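Local coordinates for protein TetR/AcrR family transcriptional regulator (Bradyrhizobium diazoefficiens, PDB 6G8G) that probably represses transcription as a TetR-family DNA-binding regulator that responds to flavonoids such as genistein, which it binds, at residues D24-A29 and K49-S54; R145-L150 and D163-A168. One frame throughout, in Å; residues are numbered along the deposited sequence.

Contact 1 (D24-A29 and K49-S54)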
loop_
_atom_site.group_PDB
_atom_site.type_symbol
_atom_site.label_atom_id
_atom_site.label_comp_id
_atom_site.label_asym_id
_atom_site.label_seq_id
_atom_site.Cartn_x
_atom_site.Cartn_y
_atom_site.Cartn_z
ATOM N N ASP A 24 11.413 26.021 -15.151
ATOM C CA ASP A 24 11.907 24.660 -14.970
ATOM C C ASP A 24 13.092 24.585 -14.012
ATOM O O ASP A 24 13.204 23.638 -13.235
ATOM C CB ASP A 24 12.253 23.986 -16.306
ATOM C CG ASP A 24 11.087 24.018 -17.311
ATOM O OD1 ASP A 24 9.900 23.865 -16.918
ATOM O OD2 ASP A 24 11.370 24.190 -18.514
ATOM N N ILE A 25 13.981 25.559 -14.047
ATOM C CA ILE A 25 15.102 25.556 -13.109
ATOM C C ILE A 25 14.581 25.617 -11.686
ATOM O O ILE A 25 15.084 24.928 -10.786
ATOM C CB ILE A 25 16.059 26.733 -13.360
ATOM C CG1 ILE A 25 16.772 26.529 -14.704
ATOM C CG2 ILE A 25 17.072 26.867 -12.221
ATOM C CD1 ILE A 25 17.459 27.764 -15.267
ATOM N N VAL A 26 13.577 26.463 -11.488
ATOM C CA VAL A 26 12.932 26.608 -10.178
ATOM C C VAL A 26 12.289 25.294 -9.751
ATOM O O VAL A 26 12.488 24.841 -8.633
ATOM C CB VAL A 26 11.857 27.714 -10.202
ATOM C CG1 VAL A 26 10.916 27.574 -9.021
ATOM C CG2 VAL A 26 12.508 29.089 -10.210
ATOM N N ILE A 27 11.543 24.686 -10.659
ATOM C CA ILE A 27 10.948 23.389 -10.414
ATOM C C ILE A 27 11.995 22.387 -9.931
ATOM O O ILE A 27 11.811 21.764 -8.888
ATOM C CB ILE A 27 10.272 22.851 -11.683
ATOM C CG1 ILE A 27 9.008 23.651 -11.988
ATOM C CG2 ILE A 27 9.961 21.369 -11.565
ATOM C CD1 ILE A 27 7.846 23.326 -11.092
ATOM N N ARG A 28 13.089 22.224 -10.672
ATOM C CA ARG A 28 14.087 21.221 -10.292
ATOM C C ARG A 28 14.729 21.571 -8.959
ATOM O O ARG A 28 15.047 20.702 -8.163
ATOM C CB ARG A 28 15.170 21.051 -11.362
ATOM C CG ARG A 28 14.693 20.358 -12.614
ATOM C CD ARG A 28 15.895 20.133 -13.551
ATOM N NE ARG A 28 16.427 21.350 -14.187
ATOM C CZ ARG A 28 15.861 21.980 -15.223
ATOM N NH1 ARG A 28 16.433 23.066 -15.734
ATOM N NH2 ARG A 28 14.705 21.557 -15.739
ATOM N N ALA A 29 14.904 22.850 -8.690
ATOM C CA ALA A 29 15.510 23.249 -7.426
ATOM C C ALA A 29 14.591 22.947 -6.233
ATOM O O ALA A 29 15.055 22.589 -5.141
ATOM C CB ALA A 29 15.859 24.721 -7.458
ATOM N N LYS A 49 16.958 31.119 -3.699
ATOM C CA LYS A 49 18.421 31.136 -3.679
ATOM C C LYS A 49 18.970 29.982 -4.494
ATOM O O LYS A 49 19.845 30.176 -5.323
ATOM C CB LYS A 49 18.980 31.082 -2.252
ATOM C CG LYS A 49 18.681 32.326 -1.421
ATOM C CD LYS A 49 19.319 32.223 0.000
ATOM C CE LYS A 49 20.715 32.729 -0.126
ATOM N NZ LYS A 49 21.317 33.112 1.160
ATOM N N ALA A 50 18.431 28.790 -4.281
ATOM C CA ALA A 50 18.941 27.614 -4.961
ATOM C C ALA A 50 18.715 27.700 -6.469
ATOM O O ALA A 50 19.511 27.188 -7.237
ATOM C CB ALA A 50 18.309 26.368 -4.397
ATOM N N ALA A 51 17.648 28.360 -6.903
ATOM C CA ALA A 51 17.389 28.511 -8.347
ATOM C C ALA A 51 18.064 29.726 -8.963
ATOM O O ALA A 51 18.104 29.842 -10.174
ATOM C CB ALA A 51 15.894 28.572 -8.606
ATOM N N GLY A 52 18.521 30.658 -8.129
ATOM C CA GLY A 52 19.227 31.844 -8.597
ATOM C C GLY A 52 18.307 32.890 -9.193
ATOM O O GLY A 52 18.583 33.434 -10.259
ATOM N N VAL A 53 17.230 33.204 -8.480
ATOM C CA VAL A 53 16.288 34.225 -8.909
ATOM C C VAL A 53 15.882 35.062 -7.713
ATOM O O VAL A 53 16.108 34.675 -6.569
ATOM C CB VAL A 53 15.013 33.604 -9.496
ATOM C CG1 VAL A 53 15.332 32.806 -10.733
ATOM C CG2 VAL A 53 14.331 32.707 -8.482
ATOM N N SER A 54 15.262 36.202 -7.975
ATOM C CA SER A 54 14.763 37.032 -6.898
ATOM C C SER A 54 13.447 36.442 -6.444
ATOM O O SER A 54 12.739 35.773 -7.217
ATOM C CB SER A 54 14.563 38.467 -7.380
ATOM O OG SER A 54 13.585 38.502 -8.405
#
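A51 meets V26 and A29 where the first two helices of the TetR-family helix-turn-helix domain pack together. Helix 23-37 supplies one side. The end of helix 44-51 and the turn leading to helix 55-61, the second helix of the helix-turn-helix, supply the other. The contact is apolar, and no hydrogen bond crosses it. The backbones come close at V26 and A51, with 5.2 Å between their CA atoms. The A51 methyl lies between V26 and A29, one helical turn apart: its CB is 3.8 Å from V26 CG2 and 4.0 Å from A29 CB. A29 also touches A50, methyl to methyl. V26 reaches V53 beyond the turn through the same CG2, a looser touch. V26 also packs on F62 and on L68 of helix 65-82. Backbone bonding shapes the second segment. G52, just after helix 44-51, turns the chain out with positive phi (76°) in a Schellman motif, and S54 then takes the N-cap position of the next helix, where its OG is hydrogen-bonded to T57 OG1. Beside A51, I25 has CG2 anti to its backbone N, and this methyl rests 3.8 Å from the carbonyl oxygen A51 O.

Contact 2 (R145-L150 and D163-A168)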
loop_
_atom_site.group_PDB
_atom_site.type_symbol
_atom_site.label_atom_id
_atom_site.label_comp_id
_atom_site.label_asym_id
_atom_site.label_seq_id
_atom_site.Cartn_x
_atom_site.Cartn_y
_atom_site.Cartn_z
ATOM N N ARG A 145 -8.246 5.212 -16.858
ATOM C CA ARG A 145 -7.803 4.739 -18.171
ATOM C C ARG A 145 -8.203 3.327 -18.403
ATOM O O ARG A 145 -8.630 2.960 -19.486
ATOM C CB ARG A 145 -6.297 4.828 -18.328
ATOM C CG ARG A 145 -5.860 6.190 -18.800
ATOM C CD ARG A 145 -4.414 6.417 -18.472
ATOM N NE ARG A 145 -3.495 5.495 -19.117
ATOM C CZ ARG A 145 -2.805 5.767 -20.221
ATOM N NH1 ARG A 145 -2.996 6.889 -20.895
ATOM N NH2 ARG A 145 -1.947 4.865 -20.665
ATOM N N LEU A 146 -8.002 2.497 -17.394
ATOM C CA LEU A 146 -8.299 1.094 -17.547
ATOM C C LEU A 146 -9.789 0.943 -17.668
ATOM O O LEU A 146 -10.276 0.134 -18.432
ATOM C CB LEU A 146 -7.763 0.314 -16.362
ATOM C CG LEU A 146 -8.042 -1.178 -16.430
ATOM C CD1 LEU A 146 -7.515 -1.774 -17.708
ATOM C CD2 LEU A 146 -7.426 -1.880 -15.237
ATOM N N ALA A 147 -10.514 1.723 -16.881
ATOM C CA ALA A 147 -11.956 1.625 -16.868
ATOM C C ALA A 147 -12.483 1.899 -18.257
ATOM O O ALA A 147 -13.370 1.202 -18.726
ATOM C CB ALA A 147 -12.550 2.580 -15.851
ATOM N N GLN A 148 -11.912 2.858 -18.960
ATOM C CA GLN A 148 -12.414 3.129 -20.299
ATOM C C GLN A 148 -12.164 1.953 -21.222
ATOM O O GLN A 148 -13.021 1.567 -22.011
ATOM C CB GLN A 148 -11.788 4.394 -20.873
ATOM C CG GLN A 148 -12.121 5.637 -20.052
ATOM C CD GLN A 148 -11.460 6.883 -20.590
ATOM O OE1 GLN A 148 -11.500 7.142 -21.785
ATOM N NE2 GLN A 148 -10.837 7.660 -19.709
ATOM N N PHE A 149 -11.028 1.311 -21.097
ATOM C CA PHE A 149 -10.832 0.071 -21.859
ATOM C C PHE A 149 -11.849 -1.004 -21.465
ATOM O O PHE A 149 -12.344 -1.729 -22.315
ATOM C CB PHE A 149 -9.427 -0.470 -21.666
ATOM C CG PHE A 149 -9.239 -1.821 -22.237
ATOM C CD1 PHE A 149 -9.181 -2.018 -23.612
ATOM C CD2 PHE A 149 -9.167 -2.931 -21.406
ATOM C CE1 PHE A 149 -8.999 -3.301 -24.147
ATOM C CE2 PHE A 149 -8.988 -4.209 -21.931
ATOM C CZ PHE A 149 -8.895 -4.392 -23.297
ATOM N N LEU A 150 -12.136 -1.143 -20.174
ATOM C CA LEU A 150 -13.063 -2.176 -19.766
ATOM C C LEU A 150 -14.474 -1.884 -20.281
ATOM O O LEU A 150 -15.208 -2.818 -20.534
ATOM C CB LEU A 150 -13.046 -2.394 -18.256
ATOM C CG LEU A 150 -11.715 -2.876 -17.647
ATOM C CD1 LEU A 150 -11.848 -3.089 -16.142
ATOM C CD2 LEU A 150 -11.202 -4.139 -18.303
ATOM N N ASP A 163 -19.945 -1.940 -12.859
ATOM C CA ASP A 163 -19.250 -0.626 -12.872
ATOM C C ASP A 163 -17.787 -0.749 -13.312
ATOM O O ASP A 163 -17.015 -1.519 -12.734
ATOM C CB ASP A 163 -19.339 0.067 -11.490
ATOM C CG ASP A 163 -18.460 1.331 -11.384
ATOM O OD1 ASP A 163 -18.346 2.098 -12.372
ATOM O OD2 ASP A 163 -17.909 1.574 -10.289
ATOM N N PRO A 164 -17.403 0.001 -14.337
ATOM C CA PRO A 164 -16.067 -0.112 -14.906
ATOM C C PRO A 164 -14.931 0.356 -13.994
ATOM O O PRO A 164 -13.854 -0.236 -14.011
ATOM C CB PRO A 164 -16.145 0.763 -16.154
ATOM C CG PRO A 164 -17.303 1.669 -15.924
ATOM C CD PRO A 164 -18.273 0.835 -15.168
HETATM N N MSE A 165 -15.174 1.355 -13.164
HETATM C CA MSE A 165 -14.145 1.783 -12.210
HETATM C C MSE A 165 -13.945 0.745 -11.130
HETATM O O MSE A 165 -12.823 0.420 -10.778
HETATM C CB MSE A 165 -14.519 3.141 -11.651
HETATM C CG MSE A 165 -14.235 4.138 -12.761
HETATM SE SE MSE A 165 -14.120 5.971 -12.048
HETATM C CE MSE A 165 -12.602 5.858 -10.816
ATOM N N GLU A 166 -15.038 0.220 -10.602
ATOM C CA GLU A 166 -14.961 -0.829 -9.646
ATOM C C GLU A 166 -14.148 -1.959 -10.247
ATOM O O GLU A 166 -13.263 -2.490 -9.605
ATOM C CB GLU A 166 -16.380 -1.271 -9.250
ATOM C CG GLU A 166 -16.462 -2.375 -8.191
ATOM C CD GLU A 166 -17.862 -2.594 -7.627
ATOM O OE1 GLU A 166 -18.783 -3.005 -8.394
ATOM O OE2 GLU A 166 -18.026 -2.326 -6.408
ATOM N N ALA A 167 -14.440 -2.322 -11.486
ATOM C CA ALA A 167 -13.761 -3.472 -12.098
ATOM C C ALA A 167 -12.309 -3.175 -12.349
ATOM O O ALA A 167 -11.460 -4.026 -12.174
ATOM C CB ALA A 167 -14.429 -3.871 -13.385
ATOM N N ALA A 168 -12.018 -1.961 -12.757
ATOM C CA ALA A 168 -10.638 -1.581 -12.985
ATOM C C ALA A 168 -9.879 -1.692 -11.683
ATOM O O ALA A 168 -8.778 -2.229 -11.625
ATOM C CB ALA A 168 -10.566 -0.164 -13.529
#
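P164, in the first turn of helix 164-176, packs against A147 of helix 139-155. The two helices belong to the all-helical C-terminal ligand-binding domain expected of a TetR-family regulator. Their local axes approach to 8.1 Å at an angle of 114°. Just before P164, D163 caps the helix: its OD1 and OD2 accept weak bonds from the backbone N of M165 and E166. P164 then meets A147 in two ways. Its CB lies 4.0 Å from A147 CB, and P164 O is 3.6 Å from A147 CB. That oxygen is already bonded along its own helix by A168 N. M165, a selenomethionine, leaves the backbone away from helix 139-155. Its CG is anti to its own carbonyl carbon (chi1 -75°) and still touches A147 CB at 3.8 Å. E166 leaves its backbone away from helix 139-155 and packs on A201 of the second subunit. A167 offers its methyl to L150, with CB 3.9 Å from L150 CD1. A168 closes the contact, its methyl set among L146, A147 and L150. A168 CB is 3.8 Å from A147 N, and L146 CD2 lies at 4.0 Å from that CB. L150 CD1 comes in over the backbone, 3.6 Å from A168 N. F161 packs on L150 and A167, while L97 and F100 of helix 93-109 pack on L146. No hydrogen bond links the two segments. Small alanine side chains allow the close approach, and cohesion between the segments rests on apolar contact and shape.

How the contacts relate
The two contacts lie in different domains, on opposite sides of the chain's centre, with centres about 40 Å apart. They share no helix and do not touch. Contact 1 is a surface contact in the DNA-binding part. Contact 2 is buried in the C-terminal domain, where the side chain of L146 is about 14 Å from the bound genistein. Both join helices without a hydrogen bond between segments, and alanine methyls are central to each. In contact 1, I25, V26 and A29 pack against a helix end and the turn after it, mainly A51. In contact 2, L146, A147 and L150 in mid-helix pack against the first turns of helix 164-176. It buries more area, 257 against 200 Å², and its helix 164-176 also borders the second subunit.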